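Local structure of inositol 2-dehydrogenase (Sinorhizobium meliloti, 4HKT) at residues M179-L184 and G305-A310; V197-A202 and D208-S213. The protein catalyses the NAD+-dependent oxidation of myo-inositol to scyllo-inosose (2-keto-myo-inositol), the first step in the degradation of myo-inositol to acetyl-CoA. All blocks are in the same frame, centred on the assembly; numbering follows the deposited sequence.

Interaction 1 (M179-L184 and G305-A310); sequences MARFLL and GNDGLA. With EDO (1,2-ethanediol), chain S.
OD1 of D307 is gripped by the guanidinium of R181, a water and, weakly, the hydroxyl O2 of a bound 1,2-ethanediol. The salt bridge from R181 NH1 to D307 OD1 is 2.9 Å long and nearly straight, 163° at the hydrogen. The oxygen sits close to the guanidinium plane, at its edge, and is met on its anti side but from well out of the carboxylate plane, the two flat groups being turned 41° against each other. A bend at chi3 (69°) turns the guanidinium so that one face rests on the methyl of A310, whose CB lies 3.5 Å from R181 NE. Carbon C2 of the diol, probably from the crystallisation liquor, lies over the opposite face. This is a surface contact between two helices, 168-184, which packs on the large mixed sheet of the Gfo/Idh/MocA C-terminal domain, and 305-324, whose L309 packs on helix 100-112. A water 2.8 Å from R181 NH1 donates in turn to the backbone O of D307 at 2.7 Å, giving NH1 a second tie to the same residue. R181 NH2 forms a salt bridge with E187, while OD2 of D307 accepts from the backbone N of S304. A leucine in place of R181 would probably leave D307 and E187 without this cationic mate and remove the salt bridge between the two helices. A second water joins D307 OD1, at 3.1 Å, to O2 of the diol.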
loop_
_atom_site.group_PDB
_atom_site.type_symbol
_atom_site.label_atom_id
_atom_site.label_comp_id
_atom_site.label_asym_id
_atom_site.label_seq_id
_atom_site.Cartn_x
_atom_site.Cartn_y
_atom_site.Cartn_z
HETATM N N MSE B 179 -10.045 0.125 -23.908
HETATM C CA MSE B 179 -9.668 0.885 -22.706
HETATM C C MSE B 179 -8.876 2.131 -23.041
HETATM O O MSE B 179 -9.130 3.211 -22.514
HETATM C CB MSE B 179 -8.938 -0.046 -21.751
HETATM C CG MSE B 179 -8.509 0.581 -20.426
HETATM SE SE MSE B 179 -10.050 1.258 -19.394
HETATM C CE MSE B 179 -10.907 -0.477 -19.086
ATOM N N ALA B 180 -7.932 2.027 -23.966
ATOM C CA ALA B 180 -7.186 3.181 -24.391
ATOM C C ALA B 180 -8.051 4.258 -24.980
ATOM O O ALA B 180 -7.911 5.435 -24.632
ATOM C CB ALA B 180 -6.059 2.778 -25.365
ATOM N N ARG B 181 -8.999 3.883 -25.836
ATOM C CA ARG B 181 -9.934 4.865 -26.387
ATOM C C ARG B 181 -10.810 5.488 -25.275
ATOM O O ARG B 181 -11.078 6.708 -25.283
ATOM C CB ARG B 181 -10.830 4.216 -27.464
ATOM C CG ARG B 181 -10.099 3.920 -28.777
ATOM C CD ARG B 181 -11.017 3.277 -29.805
ATOM N NE ARG B 181 -12.001 4.221 -30.249
ATOM C CZ ARG B 181 -13.291 4.255 -29.906
ATOM N NH1 ARG B 181 -13.869 3.355 -29.112
ATOM N NH2 ARG B 181 -14.022 5.239 -30.386
ATOM N N PHE B 182 -11.229 4.657 -24.332
ATOM C CA PHE B 182 -12.037 5.092 -23.178
ATOM C C PHE B 182 -11.292 6.134 -22.301
ATOM O O PHE B 182 -11.916 7.068 -21.784
ATOM C CB PHE B 182 -12.384 3.860 -22.372
ATOM C CG PHE B 182 -13.330 4.069 -21.217
ATOM C CD1 PHE B 182 -14.612 4.521 -21.417
ATOM C CD2 PHE B 182 -12.949 3.693 -19.927
ATOM C CE1 PHE B 182 -15.487 4.685 -20.344
ATOM C CE2 PHE B 182 -13.829 3.833 -18.848
ATOM C CZ PHE B 182 -15.095 4.321 -19.071
ATOM N N LEU B 183 -9.994 5.943 -22.115
ATOM C CA LEU B 183 -9.188 6.762 -21.216
ATOM C C LEU B 183 -8.602 7.981 -21.884
ATOM O O LEU B 183 -8.485 9.053 -21.239
ATOM C CB LEU B 183 -8.042 5.952 -20.617
ATOM C CG LEU B 183 -8.404 4.741 -19.791
ATOM C CD1 LEU B 183 -7.177 3.980 -19.348
ATOM C CD2 LEU B 183 -9.217 5.158 -18.593
ATOM N N LEU B 184 -8.239 7.842 -23.164
ATOM C CA LEU B 184 -7.601 8.941 -23.867
ATOM C C LEU B 184 -8.538 10.071 -24.124
ATOM O O LEU B 184 -8.088 11.217 -24.202
ATOM C CB LEU B 184 -7.036 8.543 -25.218
ATOM C CG LEU B 184 -5.735 7.766 -25.193
ATOM C CD1 LEU B 184 -5.573 7.030 -26.503
ATOM C CD2 LEU B 184 -4.551 8.676 -24.896
ATOM N N GLY B 305 -21.512 -0.707 -31.249
ATOM C CA GLY B 305 -20.968 -1.364 -32.411
ATOM C C GLY B 305 -19.743 -0.671 -32.934
ATOM O O GLY B 305 -18.748 -1.327 -33.226
ATOM N N ASN B 306 -19.799 0.648 -33.077
ATOM C CA ASN B 306 -18.634 1.365 -33.565
ATOM C C ASN B 306 -17.442 1.208 -32.630
ATOM O O ASN B 306 -16.293 1.167 -33.087
ATOM C CB ASN B 306 -18.936 2.841 -33.816
ATOM C CG ASN B 306 -17.784 3.543 -34.521
ATOM O OD1 ASN B 306 -17.433 3.199 -35.668
ATOM N ND2 ASN B 306 -17.113 4.465 -33.808
ATOM N N ASP B 307 -17.691 1.059 -31.320
ATOM C CA ASP B 307 -16.571 0.847 -30.397
ATOM C C ASP B 307 -15.956 -0.514 -30.650
ATOM O O ASP B 307 -14.738 -0.649 -30.594
ATOM C CB ASP B 307 -16.983 0.984 -28.924
ATOM C CG ASP B 307 -17.382 2.416 -28.545
ATOM O OD1 ASP B 307 -16.735 3.389 -28.998
ATOM O OD2 ASP B 307 -18.397 2.566 -27.814
ATOM N N GLY B 308 -16.772 -1.530 -30.953
ATOM C CA GLY B 308 -16.200 -2.850 -31.339
ATOM C C GLY B 308 -15.370 -2.774 -32.622
ATOM O O GLY B 308 -14.305 -3.374 -32.735
ATOM N N LEU B 309 -15.862 -2.026 -33.591
ATOM C CA LEU B 309 -15.151 -1.842 -34.824
ATOM C C LEU B 309 -13.823 -1.102 -34.599
ATOM O O LEU B 309 -12.779 -1.476 -35.151
ATOM C CB LEU B 309 -16.023 -1.063 -35.815
ATOM C CG LEU B 309 -15.366 -0.716 -37.161
ATOM C CD1 LEU B 309 -14.879 -1.979 -37.821
ATOM C CD2 LEU B 309 -16.322 0.037 -38.076
ATOM N N ALA B 310 -13.874 -0.017 -33.822
ATOM C CA ALA B 310 -12.676 0.773 -33.549
ATOM C C ALA B 310 -11.547 -0.034 -32.889
ATOM O O ALA B 310 -10.367 0.103 -33.266
ATOM C CB ALA B 310 -13.051 1.978 -32.676
HETATM C C1 EDO S . -14.898 7.298 -25.678
HETATM O O1 EDO S . -15.426 6.870 -24.415
HETATM C C2 EDO S . -14.476 6.089 -26.531
HETATM O O2 EDO S . -15.524 5.095 -26.593
HETATM O O HOH W 1 -13.143 0.661 -28.790
HETATM O O HOH W 2 -16.612 6.494 -28.693
#

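Interaction 2 (V197-A202 and D208-S213); sequences VLIDKA and DYDSVS
With chi1 at 65°, the carboxylate of D210 is set between its own backbone N and carbonyl carbon and faces the turn 198-200; CG1 of I199 stands beside its own backbone N, and the CD1 beyond it lies 3.7 Å from D210 O. Three successive backbone N-H groups converge on the carboxylate. L198 N reaches D210 OD1 at 2.9 Å and 172°, on the syn side, and I199 N meets D210 OD2 at 2.8 Å, also syn but 32° out of plane. D200 N, approaching from the same face as I199 N, adds a longer bond of 3.2 Å to D210 OD2. The hydroxyl of S211 donates to the anti side of D210 OD1, and its OG also touches the side chain of L198. Alongside, V197 CG2 packs against D208 O and the ring of Y209. The turn leaves strand 188-196, and D200 N-caps helix 201-205 through A202 N; the chain then returns into strand 211-218, where D210 and S211 opposite A196 form a classic beta bulge. Each carboxylate oxygen thus accepts two hydrogen bonds, a set of donors likely to favour the ionised form of D210 and to hold the turn's backbone in place.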
loop_
_atom_site.group_PDB
_atom_site.type_symbol
_atom_site.label_atom_id
_atom_site.label_comp_id
_atom_site.label_asym_id
_atom_site.label_seq_id
_atom_site.Cartn_x
_atom_site.Cartn_y
_atom_site.Cartn_z
ATOM N N VAL B 197 7.136 -14.705 -28.907
ATOM C CA VAL B 197 6.747 -15.947 -28.268
ATOM C C VAL B 197 7.784 -16.225 -27.213
ATOM O O VAL B 197 8.874 -16.691 -27.516
ATOM C CB VAL B 197 6.731 -17.071 -29.311
ATOM C CG1 VAL B 197 6.329 -18.413 -28.691
ATOM C CG2 VAL B 197 5.765 -16.687 -30.413
ATOM N N LEU B 198 7.447 -15.903 -25.973
ATOM C CA LEU B 198 8.333 -16.065 -24.851
ATOM C C LEU B 198 7.833 -17.162 -23.899
ATOM O O LEU B 198 8.578 -17.591 -23.019
ATOM C CB LEU B 198 8.403 -14.763 -24.044
ATOM C CG LEU B 198 8.889 -13.565 -24.860
ATOM C CD1 LEU B 198 8.940 -12.298 -24.066
ATOM C CD2 LEU B 198 10.272 -13.841 -25.390
ATOM N N ILE B 199 6.581 -17.562 -24.039
ATOM C CA ILE B 199 5.943 -18.372 -23.012
ATOM C C ILE B 199 5.851 -19.824 -23.458
ATOM O O ILE B 199 6.258 -20.724 -22.737
ATOM C CB ILE B 199 4.554 -17.805 -22.610
ATOM C CG1 ILE B 199 4.763 -16.467 -21.906
ATOM C CG2 ILE B 199 3.848 -18.762 -21.664
ATOM C CD1 ILE B 199 3.538 -15.596 -21.922
ATOM N N ASP B 200 5.347 -20.056 -24.650
ATOM C CA ASP B 200 5.166 -21.445 -25.098
ATOM C C ASP B 200 5.306 -21.502 -26.582
ATOM O O ASP B 200 4.556 -20.845 -27.325
ATOM C CB ASP B 200 3.785 -21.961 -24.645
ATOM C CG ASP B 200 3.551 -23.434 -25.014
ATOM O OD1 ASP B 200 4.339 -24.003 -25.775
ATOM O OD2 ASP B 200 2.557 -24.012 -24.549
ATOM N N LYS B 201 6.228 -22.333 -27.044
ATOM C CA LYS B 201 6.561 -22.393 -28.465
ATOM C C LYS B 201 5.390 -22.883 -29.262
ATOM O O LYS B 201 5.250 -22.555 -30.425
ATOM C CB LYS B 201 7.774 -23.323 -28.686
ATOM C CG LYS B 201 8.143 -23.598 -30.158
ATOM C CD LYS B 201 9.134 -24.762 -30.259
ATOM C CE LYS B 201 8.954 -25.600 -31.526
ATOM N NZ LYS B 201 9.393 -24.872 -32.750
ATOM N N ALA B 202 4.513 -23.656 -28.642
ATOM C CA ALA B 202 3.304 -24.109 -29.343
ATOM C C ALA B 202 2.396 -22.966 -29.789
ATOM O O ALA B 202 1.660 -23.104 -30.747
ATOM C CB ALA B 202 2.509 -25.102 -28.477
ATOM N N ASP B 208 0.796 -17.471 -33.636
ATOM C CA ASP B 208 0.392 -16.408 -32.727
ATOM C C ASP B 208 1.617 -15.954 -31.900
ATOM O O ASP B 208 2.677 -16.524 -31.985
ATOM C CB ASP B 208 -0.746 -16.880 -31.814
ATOM C CG ASP B 208 -1.568 -15.744 -31.239
ATOM O OD1 ASP B 208 -1.407 -14.545 -31.663
ATOM O OD2 ASP B 208 -2.397 -16.048 -30.338
ATOM N N TYR B 209 1.423 -14.905 -31.110
ATOM C CA TYR B 209 2.409 -14.402 -30.231
ATOM C C TYR B 209 1.802 -14.478 -28.856
ATOM O O TYR B 209 0.560 -14.474 -28.713
ATOM C CB TYR B 209 2.724 -12.927 -30.597
ATOM C CG TYR B 209 3.385 -12.705 -31.954
ATOM C CD1 TYR B 209 4.738 -12.983 -32.145
ATOM C CD2 TYR B 209 2.669 -12.160 -33.026
ATOM C CE1 TYR B 209 5.360 -12.781 -33.374
ATOM C CE2 TYR B 209 3.284 -11.943 -34.254
ATOM C CZ TYR B 209 4.626 -12.258 -34.416
ATOM O OH TYR B 209 5.219 -12.003 -35.635
ATOM N N ASP B 210 2.646 -14.424 -27.830
ATOM C CA ASP B 210 2.159 -14.462 -26.444
ATOM C C ASP B 210 2.568 -13.311 -25.531
ATOM O O ASP B 210 2.118 -13.245 -24.380
ATOM C CB ASP B 210 2.504 -15.812 -25.801
ATOM C CG ASP B 210 4.011 -16.034 -25.649
ATOM O OD1 ASP B 210 4.783 -15.051 -25.377
ATOM O OD2 ASP B 210 4.424 -17.226 -25.802
ATOM N N SER B 211 3.409 -12.414 -26.031
ATOM C CA SER B 211 3.948 -11.295 -25.276
ATOM C C SER B 211 4.092 -10.106 -26.238
ATOM O O SER B 211 4.840 -10.181 -27.232
ATOM C CB SER B 211 5.322 -11.651 -24.719
ATOM O OG SER B 211 5.256 -12.827 -23.928
ATOM N N VAL B 212 3.339 -9.016 -25.974
ATOM C CA VAL B 212 3.238 -7.923 -26.936
ATOM C C VAL B 212 3.245 -6.584 -26.207
ATOM O O VAL B 212 2.792 -6.472 -25.056
ATOM C CB VAL B 212 1.987 -8.016 -27.852
ATOM C CG1 VAL B 212 1.968 -9.307 -28.636
ATOM C CG2 VAL B 212 0.692 -7.921 -27.077
ATOM N N SER B 213 3.715 -5.575 -26.918
ATOM C CA SER B 213 3.821 -4.218 -26.434
ATOM C C SER B 213 3.310 -3.321 -27.572
ATOM O O SER B 213 3.630 -3.547 -28.748
ATOM C CB SER B 213 5.256 -3.864 -26.150
ATOM O OG SER B 213 5.880 -4.728 -25.242
#

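Overall arrangement
Both contacts involve the C-terminal domain and turn on an aspartate, but they work at different scales. Interaction 1 is a surface contact joining helices far apart in sequence; it is built on opposite charges, with waters and an adventitious diol, probably from the crystallisation liquor, alongside. Interaction 2 is partly buried and local, with only five residues between its segments; its carboxylate is met by backbone N-H groups and a serine hydroxyl. Its centre is about 21 Å from the centre of the chain, against about 10 Å for interaction 1, and residues of a second subunit pack there, whereas no other subunit touches interaction 1. Nested within the loop that interaction 1 closes, it does not touch it.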